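Local structure of soluble epoxide hydrolase (Bacillus megaterium, 4INZ) at residues A[176-181]-A[207-212]; A[185-190]-A[194-199]. The protein is a soluble enzyme of the alpha/beta hydrolase fold, a mixed central beta sheet surrounded by helices. The protein carries 1 engineered substitution. One frame throughout, in Å; residues are numbered along the deposited sequence.

Contact 1: A[176-181]-A[207-212]; sequences RDNFSG and SWENGS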
loop_
_atom_site.group_PDB
_atom_site.type_symbol
_atom_site.label_atom_id
_atom_site.label_comp_id
_atom_site.label_asym_id
_atom_site.label_seq_id
_atom_site.Cartn_x
_atom_site.Cartn_y
_atom_site.Cartn_z
ATOM N N ARG A 176 4.855 -15.758 16.455
ATOM C CA ARG A 176 5.302 -17.012 17.069
ATOM C C ARG A 176 6.018 -17.923 16.071
ATOM O O ARG A 176 5.723 -17.905 14.873
ATOM C CB ARG A 176 4.119 -17.760 17.699
ATOM C CG ARG A 176 3.137 -18.316 16.676
ATOM C CD ARG A 176 1.873 -18.913 17.310
ATOM N NE ARG A 176 0.935 -19.369 16.278
ATOM C CZ ARG A 176 -0.262 -19.904 16.512
ATOM N NH1 ARG A 176 -0.700 -20.069 17.756
ATOM N NH2 ARG A 176 -1.021 -20.280 15.492
ATOM N N ASP A 177 6.971 -18.704 16.572
ATOM C CA ASP A 177 7.674 -19.691 15.764
ATOM C C ASP A 177 8.220 -19.107 14.468
ATOM O O ASP A 177 7.829 -19.499 13.364
ATOM C CB ASP A 177 6.770 -20.886 15.493
ATOM C CG ASP A 177 6.272 -21.522 16.770
ATOM O OD1 ASP A 177 7.073 -22.214 17.432
ATOM O OD2 ASP A 177 5.092 -21.314 17.120
ATOM N N ASN A 178 9.139 -18.160 14.613
ATOM C CA ASN A 178 9.796 -17.578 13.456
ATOM C C ASN A 178 8.786 -16.912 12.514
ATOM O O ASN A 178 8.832 -17.103 11.303
ATOM C CB ASN A 178 10.604 -18.667 12.739
ATOM C CG ASN A 178 11.502 -18.115 11.653
ATOM O OD1 ASN A 178 11.656 -18.725 10.590
ATOM N ND2 ASN A 178 12.103 -16.955 11.910
ATOM N N PHE A 179 7.875 -16.131 13.091
ATOM C CA PHE A 179 6.869 -15.395 12.322
ATOM C C PHE A 179 6.006 -16.304 11.448
ATOM O O PHE A 179 5.746 -15.999 10.285
ATOM C CB PHE A 179 7.533 -14.302 11.482
ATOM C CG PHE A 179 8.330 -13.324 12.301
ATOM C CD1 PHE A 179 7.719 -12.214 12.871
ATOM C CD2 PHE A 179 9.677 -13.534 12.531
ATOM C CE1 PHE A 179 8.446 -11.319 13.644
ATOM C CE2 PHE A 179 10.419 -12.645 13.309
ATOM C CZ PHE A 179 9.802 -11.538 13.867
ATOM N N SER A 180 5.546 -17.409 12.028
ATOM C CA SER A 180 4.806 -18.420 11.288
ATOM C C SER A 180 3.556 -17.858 10.618
ATOM O O SER A 180 3.249 -18.210 9.481
ATOM C CB SER A 180 4.432 -19.587 12.205
ATOM O OG SER A 180 3.749 -19.120 13.353
ATOM N N GLY A 181 2.839 -16.981 11.316
ATOM C CA GLY A 181 1.624 -16.409 10.762
ATOM C C GLY A 181 1.899 -15.603 9.505
ATOM O O GLY A 181 1.141 -15.662 8.529
ATOM N N SER A 207 12.991 -8.277 7.466
ATOM C CA SER A 207 12.092 -7.144 7.636
ATOM C C SER A 207 11.205 -7.330 8.860
ATOM O O SER A 207 10.916 -6.374 9.573
ATOM C CB SER A 207 11.235 -6.896 6.385
ATOM O OG SER A 207 10.101 -7.752 6.339
ATOM N N TRP A 208 10.784 -8.567 9.106
ATOM C CA TRP A 208 9.917 -8.855 10.247
ATOM C C TRP A 208 10.691 -8.838 11.569
ATOM O O TRP A 208 10.170 -8.393 12.602
ATOM C CB TRP A 208 9.180 -10.176 10.031
ATOM C CG TRP A 208 8.225 -10.079 8.868
ATOM C CD1 TRP A 208 7.589 -8.951 8.424
ATOM C CD2 TRP A 208 7.831 -11.133 7.988
ATOM N NE1 TRP A 208 6.807 -9.247 7.329
ATOM C CE2 TRP A 208 6.945 -10.580 7.039
ATOM C CE3 TRP A 208 8.134 -12.499 7.916
ATOM C CZ2 TRP A 208 6.359 -11.344 6.029
ATOM C CZ3 TRP A 208 7.550 -13.259 6.907
ATOM C CH2 TRP A 208 6.673 -12.675 5.978
ATOM N N GLU A 209 11.933 -9.307 11.527
ATOM C CA GLU A 209 12.813 -9.263 12.696
ATOM C C GLU A 209 13.109 -7.821 13.076
ATOM O O GLU A 209 13.180 -7.484 14.257
ATOM C CB GLU A 209 14.133 -9.977 12.400
ATOM C CG GLU A 209 13.987 -11.463 12.124
ATOM C CD GLU A 209 14.243 -12.342 13.341
ATOM O OE1 GLU A 209 14.529 -11.821 14.443
ATOM O OE2 GLU A 209 14.159 -13.575 13.183
ATOM N N ASN A 210 13.302 -6.976 12.067
ATOM C CA ASN A 210 13.657 -5.571 12.288
ATOM C C ASN A 210 12.452 -4.677 12.582
ATOM O O ASN A 210 12.552 -3.694 13.324
ATOM C CB ASN A 210 14.428 -5.029 11.075
ATOM C CG ASN A 210 15.815 -5.637 10.952
ATOM O OD1 ASN A 210 16.467 -5.903 11.960
ATOM N ND2 ASN A 210 16.274 -5.855 9.717
ATOM N N GLY A 211 11.313 -5.029 11.999
ATOM C CA GLY A 211 10.096 -4.250 12.142
ATOM C C GLY A 211 9.360 -4.597 13.416
ATOM O O GLY A 211 9.873 -5.332 14.252
ATOM N N SER A 212 8.144 -4.072 13.554
ATOM C CA SER A 212 7.312 -4.332 14.722
ATOM C C SER A 212 5.922 -4.790 14.305
ATOM O O SER A 212 5.161 -4.031 13.695
ATOM C CB SER A 212 7.184 -3.080 15.581
ATOM O OG SER A 212 6.168 -3.255 16.557
#

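Contact 2: A[185-190]-A[194-199]; sequences LVIDPG and GYLTAD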
loop_
_atom_site.group_PDB
_atom_site.type_symbol
_atom_site.label_atom_id
_atom_site.label_comp_id
_atom_site.label_asym_id
_atom_site.label_seq_id
_atom_site.Cartn_x
_atom_site.Cartn_y
_atom_site.Cartn_z
ATOM N N LEU A 185 1.151 -16.416 5.396
ATOM C CA LEU A 185 0.410 -15.404 4.660
ATOM C C LEU A 185 1.099 -15.024 3.350
ATOM O O LEU A 185 0.459 -14.976 2.300
ATOM C CB LEU A 185 0.193 -14.172 5.540
ATOM C CG LEU A 185 -0.692 -13.048 5.013
ATOM C CD1 LEU A 185 -2.049 -13.588 4.583
ATOM C CD2 LEU A 185 -0.849 -11.970 6.084
ATOM N N VAL A 186 2.405 -14.785 3.410
ATOM C CA VAL A 186 3.143 -14.235 2.272
ATOM C C VAL A 186 4.229 -15.149 1.701
ATOM O O VAL A 186 4.395 -15.241 0.484
ATOM C CB VAL A 186 3.793 -12.884 2.651
ATOM C CG1 VAL A 186 4.886 -12.504 1.654
ATOM C CG2 VAL A 186 2.732 -11.804 2.737
ATOM N N ILE A 187 4.979 -15.815 2.573
ATOM C CA ILE A 187 6.133 -16.585 2.123
ATOM C C ILE A 187 5.735 -17.875 1.418
ATOM O O ILE A 187 6.176 -18.156 0.302
ATOM C CB ILE A 187 7.078 -16.935 3.292
ATOM C CG1 ILE A 187 7.620 -15.655 3.936
ATOM C CG2 ILE A 187 8.219 -17.821 2.806
ATOM C CD1 ILE A 187 8.234 -14.696 2.944
ATOM N N ASP A 188 4.910 -18.672 2.077
ATOM C CA ASP A 188 4.555 -19.973 1.532
ATOM C C ASP A 188 3.987 -19.896 0.105
ATOM O O ASP A 188 4.450 -20.607 -0.781
ATOM C CB ASP A 188 3.637 -20.726 2.496
ATOM C CG ASP A 188 4.345 -21.114 3.786
ATOM O OD1 ASP A 188 5.594 -21.038 3.827
ATOM O OD2 ASP A 188 3.659 -21.502 4.757
ATOM N N PRO A 189 3.004 -19.016 -0.136
ATOM C CA PRO A 189 2.490 -18.930 -1.510
ATOM C C PRO A 189 3.487 -18.360 -2.531
ATOM O O PRO A 189 3.491 -18.787 -3.691
ATOM C CB PRO A 189 1.261 -18.022 -1.378
ATOM C CG PRO A 189 1.373 -17.377 -0.045
ATOM C CD PRO A 189 2.143 -18.307 0.824
ATOM N N GLY A 190 4.315 -17.406 -2.116
ATOM C CA GLY A 190 5.284 -16.818 -3.025
ATOM C C GLY A 190 6.377 -17.795 -3.431
ATOM O O GLY A 190 6.852 -17.787 -4.566
ATOM N N GLY A 194 6.590 -19.377 -7.083
ATOM C CA GLY A 194 7.856 -19.065 -7.713
ATOM C C GLY A 194 8.208 -17.599 -7.876
ATOM O O GLY A 194 9.151 -17.277 -8.600
ATOM N N TYR A 195 7.475 -16.701 -7.223
ATOM C CA TYR A 195 7.801 -15.280 -7.356
ATOM C C TYR A 195 8.627 -14.720 -6.189
ATOM O O TYR A 195 8.994 -13.543 -6.198
ATOM C CB TYR A 195 6.557 -14.413 -7.642
ATOM C CG TYR A 195 5.463 -14.475 -6.605
ATOM C CD1 TYR A 195 4.365 -15.309 -6.780
ATOM C CD2 TYR A 195 5.510 -13.683 -5.466
ATOM C CE1 TYR A 195 3.349 -15.365 -5.842
ATOM C CE2 TYR A 195 4.497 -13.732 -4.519
ATOM C CZ TYR A 195 3.415 -14.576 -4.717
ATOM O OH TYR A 195 2.404 -14.646 -3.784
ATOM N N LEU A 196 8.907 -15.565 -5.199
ATOM C CA LEU A 196 9.889 -15.250 -4.155
ATOM C C LEU A 196 11.082 -16.194 -4.234
ATOM O O LEU A 196 10.921 -17.421 -4.135
ATOM C CB LEU A 196 9.272 -15.361 -2.758
ATOM C CG LEU A 196 8.129 -14.404 -2.429
ATOM C CD1 LEU A 196 7.602 -14.703 -1.037
ATOM C CD2 LEU A 196 8.602 -12.952 -2.531
ATOM N N THR A 197 12.272 -15.627 -4.417
ATOM C CA THR A 197 13.510 -16.413 -4.376
ATOM C C THR A 197 13.931 -16.605 -2.926
ATOM O O THR A 197 13.378 -15.973 -2.028
ATOM C CB THR A 197 14.672 -15.689 -5.064
ATOM O OG1 THR A 197 15.011 -14.521 -4.301
ATOM C CG2 THR A 197 14.301 -15.282 -6.486
ATOM N N ALA A 198 14.925 -17.463 -2.701
ATOM C CA ALA A 198 15.452 -17.678 -1.359
ATOM C C ALA A 198 15.926 -16.359 -0.757
ATOM O O ALA A 198 15.706 -16.087 0.420
ATOM C CB ALA A 198 16.599 -18.691 -1.389
ATOM N N ASP A 199 16.585 -15.540 -1.567
ATOM C CA ASP A 199 17.045 -14.246 -1.081
ATOM C C ASP A 199 15.866 -13.332 -0.748
ATOM O O ASP A 199 15.931 -12.553 0.206
ATOM C CB ASP A 199 17.999 -13.581 -2.075
ATOM C CG ASP A 199 19.370 -14.251 -2.109
ATOM O OD1 ASP A 199 19.621 -15.161 -1.286
ATOM O OD2 ASP A 199 20.207 -13.858 -2.950
HETATM O O HOH W 1 2.894 -13.719 -1.287
#

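Contact 1: A[176-181]-A[207-212]
An aromatic side chain set against a neighbouring helix joins these segments: Phe179 projects from a kink in helix 169-193, where Asp177, Asn178 and Phe179 take left-handed backbone angles, and meets Trp208 and Glu209 near the C-terminal end of helix 198-210. Both helices fall between strands 131-137 and 248-253, where alpha/beta hydrolases of this type carry a helical cap. Trp208 CB stands over the centre of one face of the Phe179 ring, a CH-pi contact with CB 3.8 Å from the ring centroid. The far end of the ring reaches the main chain, with Phe179 CZ 3.4 Å from Trp208 O. Glu209 bends at chi2 (-97°), carrying its carboxylate to the edge of the Phe179 ring; Glu209 CD lies 3.8 Å from Phe179 CE2, the ring and carboxylate planes 67° apart. The two aromatic rings are tilted by 40°. At the kink, the Arg183 side chain hydrogen-bonds to the carbonyl oxygens of Asp177 and Asn178. Trp208 NE1 is hydrogen-bonded to Pro48 O, so a loop outside the two segments satisfies the polar edge of the buried indole. Cohesion therefore rests on dispersion and CH-pi contact, with the carboxylate at the ring edge probably adding weak electrostatic attraction.

Contact 2: A[185-190]-A[194-199]
Gly190 O gathers three backbone donors from the chain that leaves its own helix. The straightest bond comes from Leu196 N, 3.1 Å from Gly190 O at an N-H...O angle of 155°. Tyr195 N and Gly194 N also reach this oxygen, but both bonds are weak, each bent to 126°. Val186 O is served differently: it accepts from a water at 2.8 Å that also bonds to Tyr195 OH at 2.7 Å. A long, weak bond from Gly190 N reaches Val186 O as well. Gly194 has positive phi, and the weak bond from Tyr195 N to Gly190 O has the 6→1 spacing of a Schellman motif; a capping box then starts helix 198-210, with Thr197 OG1 capping a backbone N and Asp200 OD2 accepting from Thr197 N. The Tyr195 ring, with CG placed between backbone N and carbonyl carbon (chi1 59°), folds back so that Gly190 CA lies over one face, 3.6 Å from the centroid. Leu196 CD1 lies 3.7 Å from Gly190 CA, which thus meets both side chains, and touches Ile187 CD1 at 4.0 Å, the leucine and isoleucine crossing at about a right angle. His288 meets the Tyr195 ring.

From the N terminus the chain builds most of the central sheet, up to strand 131-137, before it runs through several helices to helix 169-193, where the first halves of both contacts lie, 176-181 ahead of 185-190. Contact 2 closes first, after only three intervening residues, as the chain turns through 194-199 into helix 198-210. Contact 1 closes later, so contact 2 is nested within the larger, mostly helical loop. Contact 2 lies at the turn between the two helices, contact 1 near the C-terminal end of helix 198-210. Their centres are 15 Å apart, yet they meet: Trp208 CH2 packs 3.7 Å from Ile187 CG1. The chain later rejoins the sheet at strand 248-253.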